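Local coordinates for uncharacterized SRPBCC domain-containing protein (Micromonospora chersina, PDB 6V04) that is of unknown function but, as a START/Bet v1-like protein encoded in the dynemicin biosynthetic locus, probably takes part in making dynemicin, at residues A[17-22]-A[100-105]; A[22-27]-A[94-99]; A[26-31]-A[72-77]. All coordinates share one frame; numbering follows the deposited sequence. Where two conformers were deposited one is given.

Contact 1 (A[17-22]-A[100-105])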
ATOM      1  N   MET A  17     -15.742  11.468  -2.466  1.00 35.03           N
ATOM      2  CA  MET A  17     -16.734  11.512  -3.528  1.00 35.79           C
ATOM      3  C   MET A  17     -16.134  12.174  -4.759  1.00 37.34           C
ATOM      4  O   MET A  17     -15.230  13.009  -4.659  1.00 41.94           O
ATOM      5  CB  MET A  17     -18.007  12.287  -3.108  1.00 36.90           C
ATOM      6  CG  MET A  17     -18.818  11.660  -1.987  1.00 62.90           C
ATOM      7  SD  MET A  17     -18.190  12.023  -0.333  1.00 83.83           S
ATOM      8  CE  MET A  17     -19.681  11.835   0.646  1.00 84.09           C
ATOM      9  N   VAL A  18     -16.638  11.787  -5.926  1.00 36.30           N
ATOM     10  CA  VAL A  18     -16.376  12.514  -7.162  1.00 36.77           C
ATOM     11  C   VAL A  18     -17.668  12.557  -7.968  1.00 38.68           C
ATOM     12  O   VAL A  18     -18.429  11.585  -7.999  1.00 37.60           O
ATOM     13  CB  VAL A  18     -15.220  11.884  -7.975  1.00 35.90           C
ATOM     14  CG1 VAL A  18     -15.577  10.479  -8.452  1.00 35.42           C
ATOM     15  CG2 VAL A  18     -14.842  12.780  -9.150  1.00 39.12           C
ATOM     16  N   SER A  19     -17.926  13.702  -8.589  1.00 38.60           N
ATOM     17  CA  SER A  19     -19.041  13.880  -9.507  1.00 41.00           C
ATOM     18  C   SER A  19     -18.482  13.986 -10.917  1.00 41.24           C
ATOM     19  O   SER A  19     -17.555  14.765 -11.156  1.00 45.73           O
ATOM     20  CB  SER A  19     -19.849  15.129  -9.158  1.00 46.98           C
ATOM     21  OG  SER A  19     -20.810  15.399 -10.162  1.00 57.93           O
ATOM     22  N   VAL A  20     -19.022  13.191 -11.836  1.00 39.60           N
ATOM     23  CA  VAL A  20     -18.545  13.196 -13.220  1.00 39.61           C
ATOM     24  C   VAL A  20     -19.715  13.363 -14.182  1.00 43.80           C
ATOM     25  O   VAL A  20     -20.828  12.891 -13.904  1.00 44.73           O
ATOM     26  CB  VAL A  20     -17.759  11.919 -13.556  1.00 39.34           C
ATOM     27  CG1 VAL A  20     -16.474  11.830 -12.733  1.00 37.54           C
ATOM     28  CG2 VAL A  20     -18.621  10.686 -13.367  1.00 39.37           C
ATOM     29  N   PRO A  21     -19.518  14.023 -15.314  1.00 43.62           N
ATOM     30  CA  PRO A  21     -20.613  14.193 -16.273  1.00 48.48           C
ATOM     31  C   PRO A  21     -20.739  13.013 -17.216  1.00 66.21           C
ATOM     32  O   PRO A  21     -20.855  13.193 -18.431  1.00 69.28           O
ATOM     33  CB  PRO A  21     -20.212  15.469 -17.022  1.00 54.23           C
ATOM     34  CG  PRO A  21     -18.725  15.425 -17.012  1.00 50.26           C
ATOM     35  CD  PRO A  21     -18.313  14.765 -15.718  1.00 47.44           C
ATOM     36  N   ALA A  22     -20.683  11.803 -16.673  1.00 51.61           N
ATOM     37  CA  ALA A  22     -20.960  10.590 -17.417  1.00 42.23           C
ATOM     38  C   ALA A  22     -22.177   9.897 -16.817  1.00 42.84           C
ATOM     39  O   ALA A  22     -22.418  10.000 -15.609  1.00 46.79           O
ATOM     40  CB  ALA A  22     -19.767   9.627 -17.399  1.00 46.00           C
ATOM     41  N   ALA A 100     -29.159  14.600 -12.391  1.00 88.27           N
ATOM     42  CA  ALA A 100     -29.508  15.271 -13.637  1.00 85.69           C
ATOM     43  C   ALA A 100     -28.267  15.815 -14.331  1.00 84.28           C
ATOM     44  O   ALA A 100     -28.165  15.764 -15.562  1.00 83.91           O
ATOM     45  CB  ALA A 100     -30.509  16.393 -13.368  1.00 79.46           C
ATOM     46  N   GLU A 101     -27.311  16.335 -13.561  1.00 91.08           N
ATOM     47  CA  GLU A 101     -26.082  16.880 -14.124  1.00 98.70           C
ATOM     48  C   GLU A 101     -24.979  15.835 -14.245  1.00 99.61           C
ATOM     49  O   GLU A 101     -24.262  15.808 -15.252  1.00 97.69           O
ATOM     50  CB  GLU A 101     -25.582  18.051 -13.270  1.00100.04           C
ATOM     51  CG  GLU A 101     -26.335  19.357 -13.491  1.00110.11           C
ATOM     52  CD  GLU A 101     -25.802  20.493 -12.634  1.00112.84           C
ATOM     53  OE1 GLU A 101     -24.570  20.564 -12.432  1.00110.60           O
ATOM     54  OE2 GLU A 101     -26.615  21.315 -12.159  1.00113.78           O
ATOM     55  N   ALA A 102     -24.828  14.969 -13.245  1.00 69.87           N
ATOM     56  CA  ALA A 102     -23.653  14.114 -13.171  1.00 50.59           C
ATOM     57  C   ALA A 102     -23.967  12.847 -12.387  1.00 50.05           C
ATOM     58  O   ALA A 102     -24.994  12.736 -11.711  1.00 49.25           O
ATOM     59  CB  ALA A 102     -22.482  14.857 -12.524  1.00 64.56           C
ATOM     60  N   THR A 103     -23.056  11.886 -12.496  1.00 41.76           N
ATOM     61  CA  THR A 103     -23.031  10.707 -11.647  1.00 38.37           C
ATOM     62  C   THR A 103     -22.065  10.954 -10.500  1.00 38.01           C
ATOM     63  O   THR A 103     -20.977  11.495 -10.704  1.00 40.18           O
ATOM     64  CB  THR A 103     -22.585   9.467 -12.431  1.00 42.15           C
ATOM     65  OG1 THR A 103     -23.576   9.141 -13.415  1.00 46.75           O
ATOM     66  CG2 THR A 103     -22.394   8.274 -11.487  1.00 43.47           C
ATOM     67  N   THR A 104     -22.463  10.569  -9.289  1.00 39.29           N
ATOM     68  CA  THR A 104     -21.576  10.667  -8.142  1.00 38.28           C
ATOM     69  C   THR A 104     -21.133   9.275  -7.727  1.00 31.45           C
ATOM     70  O   THR A 104     -21.966   8.377  -7.567  1.00 35.52           O
ATOM     71  CB  THR A 104     -22.255  11.371  -6.969  1.00 44.34           C
ATOM     72  OG1 THR A 104     -22.624  12.701  -7.354  1.00 43.83           O
ATOM     73  CG2 THR A 104     -21.315  11.430  -5.776  1.00 40.19           C
ATOM     74  N   LEU A 105     -19.828   9.107  -7.544  1.00 34.14           N
ATOM     75  CA  LEU A 105     -19.268   7.915  -6.926  1.00 33.37           C
ATOM     76  C   LEU A 105     -18.854   8.277  -5.506  1.00 29.89           C
ATOM     77  O   LEU A 105     -18.083   9.219  -5.304  1.00 32.46           O
ATOM     78  CB  LEU A 105     -18.068   7.388  -7.715  1.00 31.06           C
ATOM     79  CG  LEU A 105     -17.174   6.371  -7.002  1.00 29.26           C
ATOM     80  CD1 LEU A 105     -17.894   5.068  -6.838  1.00 35.76           C
ATOM     81  CD2 LEU A 105     -15.874   6.165  -7.778  1.00 32.48           C
TER
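Val18 and Val20 pair with Leu105 and Thr103 in an antiparallel ladder that joins strand 14-20, at the edge of the sheet within this chain, to strand 103-110. Each is a hydrogen-bonded pair, and Ser19 with Thr104 forms the non-hydrogen-bonded pair between them. Val18 N donates to Leu105 O at 3.0 Å, and Leu105 N returns the bond to Val18 O at 2.9 Å. The second ring is slightly shorter: Val20 N reaches Thr103 O at 2.8 Å, and Thr103 N reaches Val20 O at the same length. The alpha carbon of Ser19 adds a CA-H...O contact to Thr103 O at 3.3 Å. Val18, Val20, Thr103 and Leu105 share one face of the sheet, where Val18 CG1 lies against Leu105 CB at 4.0 Å. Helix 116-139 packs over Val18, Val20 and Leu105 through Val130, Leu133 and Ala134, while Thr103 meets helix 24-32.

Beyond the ladder the chain turns at Pro21, the centre of an inverse gamma turn, and runs on toward helix 24-32. There Thr103 OG1, anti to its own carbonyl carbon (chi1 -67°), donates to Ala22 O at 2.6 Å and lies in the plane of that carbonyl. An alanine in place of Thr103 would probably leave the Ala22 carbonyl without this donor and open a gap where the methyl group CG2 rests on Val27. Thr103 thus bonds to segment 17-22 through both backbone and side chain, so the turn leaving the edge strand is tied to the same residue that closes the ladder.

Contact 2 (A[22-27]-A[94-99])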
ATOM      1  N   ALA A  22     -20.683  11.803 -16.673  1.00 51.61           N
ATOM      2  CA  ALA A  22     -20.960  10.590 -17.417  1.00 42.23           C
ATOM      3  C   ALA A  22     -22.177   9.897 -16.817  1.00 42.84           C
ATOM      4  O   ALA A  22     -22.418  10.000 -15.609  1.00 46.79           O
ATOM      5  CB  ALA A  22     -19.767   9.627 -17.399  1.00 46.00           C
ATOM      6  N   PRO A  23     -22.970   9.204 -17.630  1.00 42.51           N
ATOM      7  CA  PRO A  23     -24.140   8.506 -17.093  1.00 42.64           C
ATOM      8  C   PRO A  23     -23.742   7.312 -16.240  1.00 43.59           C
ATOM      9  O   PRO A  23     -22.630   6.783 -16.336  1.00 42.83           O
ATOM     10  CB  PRO A  23     -24.902   8.069 -18.349  1.00 49.26           C
ATOM     11  CG  PRO A  23     -23.868   7.975 -19.400  1.00 54.06           C
ATOM     12  CD  PRO A  23     -22.852   9.038 -19.088  1.00 51.88           C
ATOM     13  N   VAL A  24     -24.687   6.884 -15.396  1.00 45.98           N
ATOM     14  CA  VAL A  24     -24.394   5.848 -14.407  1.00 36.77           C
ATOM     15  C   VAL A  24     -23.920   4.571 -15.089  1.00 41.07           C
ATOM     16  O   VAL A  24     -23.042   3.868 -14.578  1.00 37.35           O
ATOM     17  CB  VAL A  24     -25.627   5.589 -13.522  1.00 43.89           C
ATOM     18  CG1 VAL A  24     -25.447   4.321 -12.695  1.00 43.45           C
ATOM     19  CG2 VAL A  24     -25.874   6.772 -12.610  1.00 51.68           C
ATOM     20  N   ASP A  25     -24.509   4.238 -16.237  1.00 46.14           N
ATOM     21  CA  ASP A  25     -24.142   2.997 -16.906  1.00 45.36           C
ATOM     22  C   ASP A  25     -22.684   3.027 -17.350  1.00 38.99           C
ATOM     23  O   ASP A  25     -21.964   2.029 -17.219  1.00 40.43           O
ATOM     24  CB  ASP A  25     -25.074   2.760 -18.095  1.00 68.64           C
ATOM     25  CG  ASP A  25     -24.971   1.353 -18.649  1.00 97.88           C
ATOM     26  OD1 ASP A  25     -23.938   1.031 -19.273  1.00108.02           O
ATOM     27  OD2 ASP A  25     -25.920   0.564 -18.447  1.00107.29           O
ATOM     28  N   GLU A  26     -22.219   4.177 -17.846  1.00 43.78           N
ATOM     29  CA  GLU A  26     -20.826   4.295 -18.267  1.00 40.47           C
ATOM     30  C   GLU A  26     -19.882   4.209 -17.074  1.00 34.25           C
ATOM     31  O   GLU A  26     -18.859   3.513 -17.127  1.00 36.66           O
ATOM     32  CB  GLU A  26     -20.623   5.609 -19.021  1.00 41.95           C
ATOM     33  CG  GLU A  26     -19.208   5.811 -19.536  1.00 47.03           C
ATOM     34  CD  GLU A  26     -19.027   7.116 -20.289  1.00 72.38           C
ATOM     35  OE1 GLU A  26     -17.863   7.471 -20.594  1.00 59.77           O
ATOM     36  OE2 GLU A  26     -20.046   7.780 -20.579  1.00 60.86           O
ATOM     37  N   VAL A  27     -20.217   4.897 -15.977  1.00 34.56           N
ATOM     38  CA  VAL A  27     -19.373   4.838 -14.792  1.00 31.79           C
ATOM     39  C   VAL A  27     -19.319   3.418 -14.254  1.00 32.08           C
ATOM     40  O   VAL A  27     -18.261   2.938 -13.834  1.00 31.71           O
ATOM     41  CB  VAL A  27     -19.874   5.822 -13.718  1.00 31.81           C
ATOM     42  CG1 VAL A  27     -18.988   5.749 -12.476  1.00 35.86           C
ATOM     43  CG2 VAL A  27     -19.936   7.243 -14.267  1.00 36.12           C
ATOM     44  N   TRP A  94     -18.055   1.187  -2.923  1.00 25.00           N
ATOM     45  CA  TRP A  94     -18.123   2.104  -4.055  1.00 26.73           C
ATOM     46  C   TRP A  94     -19.585   2.188  -4.455  1.00 30.42           C
ATOM     47  O   TRP A  94     -20.159   1.193  -4.904  1.00 30.28           O
ATOM     48  CB  TRP A  94     -17.282   1.615  -5.235  1.00 26.18           C
ATOM     49  CG  TRP A  94     -15.806   1.585  -5.047  1.00 26.89           C
ATOM     50  CD1 TRP A  94     -15.089   2.004  -3.963  1.00 26.48           C
ATOM     51  CD2 TRP A  94     -14.853   1.102  -6.002  1.00 27.70           C
ATOM     52  NE1 TRP A  94     -13.738   1.810  -4.196  1.00 27.81           N
ATOM     53  CE2 TRP A  94     -13.578   1.253  -5.434  1.00 27.76           C
ATOM     54  CE3 TRP A  94     -14.963   0.550  -7.288  1.00 29.59           C
ATOM     55  CZ2 TRP A  94     -12.416   0.873  -6.101  1.00 26.36           C
ATOM     56  CZ3 TRP A  94     -13.806   0.176  -7.948  1.00 28.68           C
ATOM     57  CH2 TRP A  94     -12.553   0.341  -7.352  1.00 29.86           C
ATOM     58  N   THR A  95     -20.196   3.358  -4.277  1.00 29.81           N
ATOM     59  CA  THR A  95     -21.633   3.522  -4.465  1.00 29.02           C
ATOM     60  C   THR A  95     -21.891   4.614  -5.490  1.00 28.87           C
ATOM     61  O   THR A  95     -21.329   5.710  -5.388  1.00 31.31           O
ATOM     62  CB  THR A  95     -22.317   3.854  -3.138  1.00 30.91           C
ATOM     63  OG1 THR A  95     -21.936   2.875  -2.162  1.00 31.06           O
ATOM     64  CG2 THR A  95     -23.845   3.886  -3.291  1.00 32.90           C
ATOM     65  N   LEU A  96     -22.730   4.308  -6.477  1.00 29.90           N
ATOM     66  CA  LEU A  96     -23.077   5.243  -7.537  1.00 33.18           C
ATOM     67  C   LEU A  96     -24.458   5.820  -7.296  1.00 33.85           C
ATOM     68  O   LEU A  96     -25.410   5.077  -7.035  1.00 35.78           O
ATOM     69  CB  LEU A  96     -23.077   4.568  -8.902  1.00 34.06           C
ATOM     70  CG  LEU A  96     -21.729   4.049  -9.381  1.00 32.60           C
ATOM     71  CD1 LEU A  96     -21.865   3.567 -10.805  1.00 39.84           C
ATOM     72  CD2 LEU A  96     -20.650   5.117  -9.252  1.00 36.54           C
ATOM     73  N   THR A  97     -24.571   7.135  -7.433  1.00 34.76           N
ATOM     74  CA  THR A  97     -25.859   7.809  -7.424  1.00 36.44           C
ATOM     75  C   THR A  97     -25.963   8.664  -8.675  1.00 41.54           C
ATOM     76  O   THR A  97     -25.068   9.469  -8.961  1.00 40.28           O
ATOM     77  CB  THR A  97     -26.036   8.651  -6.160  1.00 46.20           C
ATOM     78  OG1 THR A  97     -25.020   9.653  -6.086  1.00 48.52           O
ATOM     79  CG2 THR A  97     -25.932   7.769  -4.929  1.00 42.74           C
ATOM     80  N   GLY A  98     -27.031   8.453  -9.436  1.00 46.22           N
ATOM     81  CA  GLY A  98     -27.248   9.229 -10.638  1.00 50.99           C
ATOM     82  C   GLY A  98     -27.895  10.568 -10.340  1.00 62.39           C
ATOM     83  O   GLY A  98     -28.642  10.728  -9.377  1.00 65.53           O
ATOM     84  N   GLY A  99     -27.586  11.547 -11.191  1.00 79.05           N
ATOM     85  CA  GLY A  99     -28.152  12.871 -11.060  1.00 86.84           C
ATOM     86  C   GLY A  99     -28.503  13.439 -12.419  1.00 89.90           C
ATOM     87  O   GLY A  99     -28.201  12.851 -13.461  1.00 85.03           O
TER
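Val24 and Val27, one turn apart on helix 24-32, bear down on Leu96 of strand 90-98, and in both valines the first bond of the side chain points toward the strand. Leu96 answers with its own CB directed at the helix, and both of its methyl groups touch Val27 CG1, while CD1 also reaches Val24. CD2 meets Val27 CG1 at 3.7 Å, whereas CD1 lies between the two valines, 4.0 Å from Val27 CG1 and 4.1 Å from Val24 CG1. The side chains of Val27 and Leu96 cross obliquely, whereas those of Val24 and Leu96 slide past each other in opposite directions.

The two branches of Val24 have separate tasks. CG1, anti to the backbone N (chi1 168°), is the branch turned to Leu96, and CG2 reaches the backbone at Gly98, touching its CA at 3.4 Å. A side chain on Gly98 could hardly be fitted here, because a beta carbon in its place would come within about 3.0 Å of Val24 CG2. The helix begins at Val24: Pro23 occupies the N-cap position, and its carbonyl O accepts the first-turn bond from Val27 N at 3.1 Å.

Around this apolar junction, Val24 also touches Thr103 and Arg74, Leu96 rests on Leu105 of the neighbouring strand, and Leu137 of helix 116-139 adjoins Val27. A short helix that directly follows the first strand and packs at one end of the antiparallel sheet, beside the long helix the sheet grips, is characteristic of the helix-grip fold of START/Bet v1-like domains.

Contact 3 (A[26-31]-A[72-77])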
ATOM      1  N   GLU A  26     -22.219   4.177 -17.846  1.00 43.78           N
ATOM      2  CA  GLU A  26     -20.826   4.295 -18.267  1.00 40.47           C
ATOM      3  C   GLU A  26     -19.882   4.209 -17.074  1.00 34.25           C
ATOM      4  O   GLU A  26     -18.859   3.513 -17.127  1.00 36.66           O
ATOM      5  CB  GLU A  26     -20.623   5.609 -19.021  1.00 41.95           C
ATOM      6  CG  GLU A  26     -19.208   5.811 -19.536  1.00 47.03           C
ATOM      7  CD  GLU A  26     -19.027   7.116 -20.289  1.00 72.38           C
ATOM      8  OE1 GLU A  26     -17.863   7.471 -20.594  1.00 59.77           O
ATOM      9  OE2 GLU A  26     -20.046   7.780 -20.579  1.00 60.86           O
ATOM     10  N   VAL A  27     -20.217   4.897 -15.977  1.00 34.56           N
ATOM     11  CA  VAL A  27     -19.373   4.838 -14.792  1.00 31.79           C
ATOM     12  C   VAL A  27     -19.319   3.418 -14.254  1.00 32.08           C
ATOM     13  O   VAL A  27     -18.261   2.938 -13.834  1.00 31.71           O
ATOM     14  CB  VAL A  27     -19.874   5.822 -13.718  1.00 31.81           C
ATOM     15  CG1 VAL A  27     -18.988   5.749 -12.476  1.00 35.86           C
ATOM     16  CG2 VAL A  27     -19.936   7.243 -14.267  1.00 36.12           C
ATOM     17  N   TRP A  28     -20.464   2.730 -14.232  1.00 32.26           N
ATOM     18  CA  TRP A  28     -20.492   1.359 -13.731  1.00 29.30           C
ATOM     19  C   TRP A  28     -19.546   0.459 -14.521  1.00 31.21           C
ATOM     20  O   TRP A  28     -18.816  -0.351 -13.937  1.00 29.53           O
ATOM     21  CB  TRP A  28     -21.911   0.803 -13.787  1.00 37.27           C
ATOM     22  CG  TRP A  28     -21.967  -0.595 -13.284  1.00 32.12           C
ATOM     23  CD1 TRP A  28     -22.154  -1.726 -14.018  1.00 37.10           C
ATOM     24  CD2 TRP A  28     -21.813  -1.019 -11.925  1.00 31.61           C
ATOM     25  NE1 TRP A  28     -22.131  -2.832 -13.200  1.00 39.88           N
ATOM     26  CE2 TRP A  28     -21.923  -2.425 -11.911  1.00 34.58           C
ATOM     27  CE3 TRP A  28     -21.607  -0.345 -10.716  1.00 33.87           C
ATOM     28  CZ2 TRP A  28     -21.840  -3.168 -10.734  1.00 34.54           C
ATOM     29  CZ3 TRP A  28     -21.516  -1.091  -9.549  1.00 30.96           C
ATOM     30  CH2 TRP A  28     -21.635  -2.485  -9.570  1.00 29.68           C
ATOM     31  N   GLU A  29     -19.582   0.547 -15.854  1.00 32.82           N
ATOM     32  CA  GLU A  29     -18.645  -0.233 -16.661  1.00 33.20           C
ATOM     33  C   GLU A  29     -17.208   0.129 -16.323  1.00 30.42           C
ATOM     34  O   GLU A  29     -16.353  -0.753 -16.195  1.00 31.53           O
ATOM     35  CB  GLU A  29     -18.915  -0.018 -18.151  1.00 39.95           C
ATOM     36  CG  GLU A  29     -20.203  -0.649 -18.636  1.00 40.85           C
ATOM     37  CD  GLU A  29     -20.276  -2.136 -18.338  1.00 51.83           C
ATOM     38  OE1 GLU A  29     -19.315  -2.863 -18.674  1.00 50.92           O
ATOM     39  OE2 GLU A  29     -21.290  -2.571 -17.750  1.00 56.61           O
ATOM     40  N   ALA A  30     -16.932   1.423 -16.138  1.00 33.99           N
ATOM     41  CA  ALA A  30     -15.559   1.858 -15.904  1.00 31.76           C
ATOM     42  C   ALA A  30     -15.016   1.362 -14.573  1.00 28.59           C
ATOM     43  O   ALA A  30     -13.795   1.226 -14.424  1.00 30.96           O
ATOM     44  CB  ALA A  30     -15.472   3.384 -15.976  1.00 37.77           C
ATOM     45  N   VAL A  31     -15.881   1.102 -13.586  1.00 27.30           N
ATOM     46  CA  VAL A  31     -15.409   0.621 -12.290  1.00 25.17           C
ATOM     47  C   VAL A  31     -15.570  -0.884 -12.109  1.00 26.29           C
ATOM     48  O   VAL A  31     -15.211  -1.397 -11.041  1.00 27.90           O
ATOM     49  CB  VAL A  31     -16.091   1.367 -11.120  1.00 26.77           C
ATOM     50  CG1 VAL A  31     -15.925   2.857 -11.280  1.00 29.47           C
ATOM     51  CG2 VAL A  31     -17.567   0.987 -10.990  1.00 29.57           C
ATOM     52  N   GLU A  72     -23.939  -5.045  -6.898  0.51 33.89           N
ATOM     53  CA  GLU A  72     -25.285  -4.700  -7.341  0.51 36.12           C
ATOM     54  C   GLU A  72     -25.188  -3.841  -8.592  0.51 34.48           C
ATOM     55  O   GLU A  72     -24.815  -2.660  -8.498  0.51 34.86           O
ATOM     56  CB  GLU A  72     -26.064  -3.970  -6.248  0.51 37.56           C
ATOM     57  CG  GLU A  72     -27.536  -3.797  -6.589  0.51 45.03           C
ATOM     58  CD  GLU A  72     -28.237  -5.119  -6.867  0.51 51.12           C
ATOM     59  OE1 GLU A  72     -28.127  -6.046  -6.035  0.51 41.32           O
ATOM     60  OE2 GLU A  72     -28.884  -5.235  -7.928  0.51 58.07           O
ATOM     61  N   PRO A  73     -25.504  -4.381  -9.767  1.00 37.94           N
ATOM     62  CA  PRO A  73     -25.277  -3.656 -11.024  1.00 44.30           C
ATOM     63  C   PRO A  73     -25.807  -2.227 -11.046  1.00 41.12           C
ATOM     64  O   PRO A  73     -26.942  -1.952 -10.669  1.00 40.96           O
ATOM     65  CB  PRO A  73     -25.986  -4.539 -12.055  1.00 48.73           C
ATOM     66  CG  PRO A  73     -25.815  -5.915 -11.496  1.00 45.31           C
ATOM     67  CD  PRO A  73     -25.970  -5.758 -10.010  1.00 47.23           C
ATOM     68  N   ARG A  74     -24.948  -1.315 -11.511  1.00 39.28           N
ATOM     69  CA  ARG A  74     -25.250   0.112 -11.648  1.00 40.37           C
ATOM     70  C   ARG A  74     -25.635   0.755 -10.316  1.00 37.17           C
ATOM     71  O   ARG A  74     -26.300   1.792 -10.285  1.00 47.28           O
ATOM     72  CB  ARG A  74     -26.332   0.335 -12.701  1.00 47.68           C
ATOM     73  CG  ARG A  74     -25.893  -0.105 -14.095  1.00 51.91           C
ATOM     74  CD  ARG A  74     -27.035  -0.092 -15.096  1.00 69.32           C
ATOM     75  NE  ARG A  74     -28.106  -1.003 -14.703  1.00 85.50           N
ATOM     76  CZ  ARG A  74     -28.070  -2.322 -14.873  1.00 88.76           C
ATOM     77  NH1 ARG A  74     -27.012  -2.897 -15.430  1.00 84.44           N
ATOM     78  NH2 ARG A  74     -29.095  -3.068 -14.480  1.00 88.00           N
ATOM     79  N   ASP A  75     -25.173   0.165  -9.215  1.00 35.41           N
ATOM     80  CA  ASP A  75     -25.518   0.643  -7.885  1.00 36.80           C
ATOM     81  C   ASP A  75     -24.286   0.681  -6.987  1.00 34.21           C
ATOM     82  O   ASP A  75     -23.813   1.767  -6.630  1.00 33.58           O
ATOM     83  CB  ASP A  75     -26.617  -0.244  -7.300  1.00 38.98           C
ATOM     84  CG  ASP A  75     -27.067   0.199  -5.928  1.00 40.38           C
ATOM     85  OD1 ASP A  75     -26.419   1.075  -5.324  1.00 44.45           O
ATOM     86  OD2 ASP A  75     -28.089  -0.335  -5.458  1.00 47.40           O
ATOM     87  N   ARG A  76     -23.745  -0.473  -6.604  1.00 31.08           N
ATOM     88  CA  ARG A  76     -22.610  -0.411  -5.694  1.00 32.94           C
ATOM     89  C   ARG A  76     -21.823  -1.713  -5.675  1.00 27.57           C
ATOM     90  O   ARG A  76     -22.303  -2.777  -6.078  1.00 28.21           O
ATOM     91  CB  ARG A  76     -23.064  -0.061  -4.279  1.00 38.02           C
ATOM     92  CG  ARG A  76     -23.752  -1.192  -3.578  1.00 31.12           C
ATOM     93  CD  ARG A  76     -24.482  -0.670  -2.354  1.00 36.80           C
ATOM     94  NE  ARG A  76     -25.601   0.165  -2.758  1.00 49.91           N
ATOM     95  CZ  ARG A  76     -26.317   0.910  -1.927  1.00 49.90           C
ATOM     96  NH1 ARG A  76     -26.020   0.936  -0.638  1.00 42.59           N
ATOM     97  NH2 ARG A  76     -27.321   1.634  -2.394  1.00 44.19           N
ATOM     98  N   LEU A  77     -20.576  -1.579  -5.231  1.00 30.17           N
ATOM     99  CA  LEU A  77     -19.679  -2.681  -4.939  1.00 28.75           C
ATOM    100  C   LEU A  77     -19.320  -2.606  -3.466  1.00 28.15           C
ATOM    101  O   LEU A  77     -18.898  -1.550  -2.994  1.00 31.12           O
ATOM    102  CB  LEU A  77     -18.398  -2.580  -5.776  1.00 27.74           C
ATOM    103  CG  LEU A  77     -18.571  -2.638  -7.289  1.00 29.73           C
ATOM    104  CD1 LEU A  77     -17.343  -2.063  -7.977  1.00 33.88           C
ATOM    105  CD2 LEU A  77     -18.791  -4.069  -7.713  1.00 37.04           C
TER
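Trp28 of helix 24-32 lies against the tight connection between strands 63-72 and 76-83, where Asp75 and Arg76 both face Glu72 in a classic beta bulge. The indole is laid flat against the backbone of the turn: Arg74 N stands 3.1 Å above the ring plane, over its centre, and Pro73 CA and Asp75 N sit above the same face nearer the rim. CG of Trp28 is anti to the backbone N (chi1 180°), a torsion that starts the side chain out toward the turn. At the six-membered end, Arg76 O meets the ring edge near its plane, 3.6 Å from CH2. Leu77 CD2 approaches CH2 obliquely at 3.7 Å.

In this START/Bet v1-like domain helix 24-32 lies across one end of the antiparallel sheet, with Leu96 and Val71 also touching Trp28. The aliphatic part of Arg74 adds its CG, 4.0 Å from Trp28 CG, and its side chain crosses the indole at about a right angle. Within the bulge Arg76 holds Asp75 in a salt bridge, NE and NH2 both binding OD1, with NE at 2.8 Å. One turn further along the helix, Val31 CG2 faces Leu77 CD1 at 4.3 Å.

Overall arrangement
The three contacts cluster at one end of the N-terminal antiparallel sheet, on the same side of the chain's centre. The centres of contacts 1 and 2 are about 6 Å apart, those of contacts 2 and 3 about 7 Å, and those of contacts 1 and 3 about 12 Å. Strands 14-20, 103-110, 90-98 and 76-83 are consecutive neighbours in the sheet, and helix 24-32, which follows the first strand, serves contacts 2 and 3. Along the chain, contacts 2 and 3 are both nested inside the loop closed by contact 1. Val27, in the helical segments of contacts 2 and 3, packs on Val20, Ala22 and Thr103 of contact 1, so strand edge, helix and hairpin turn close this end of the START/Bet v1-like domain together.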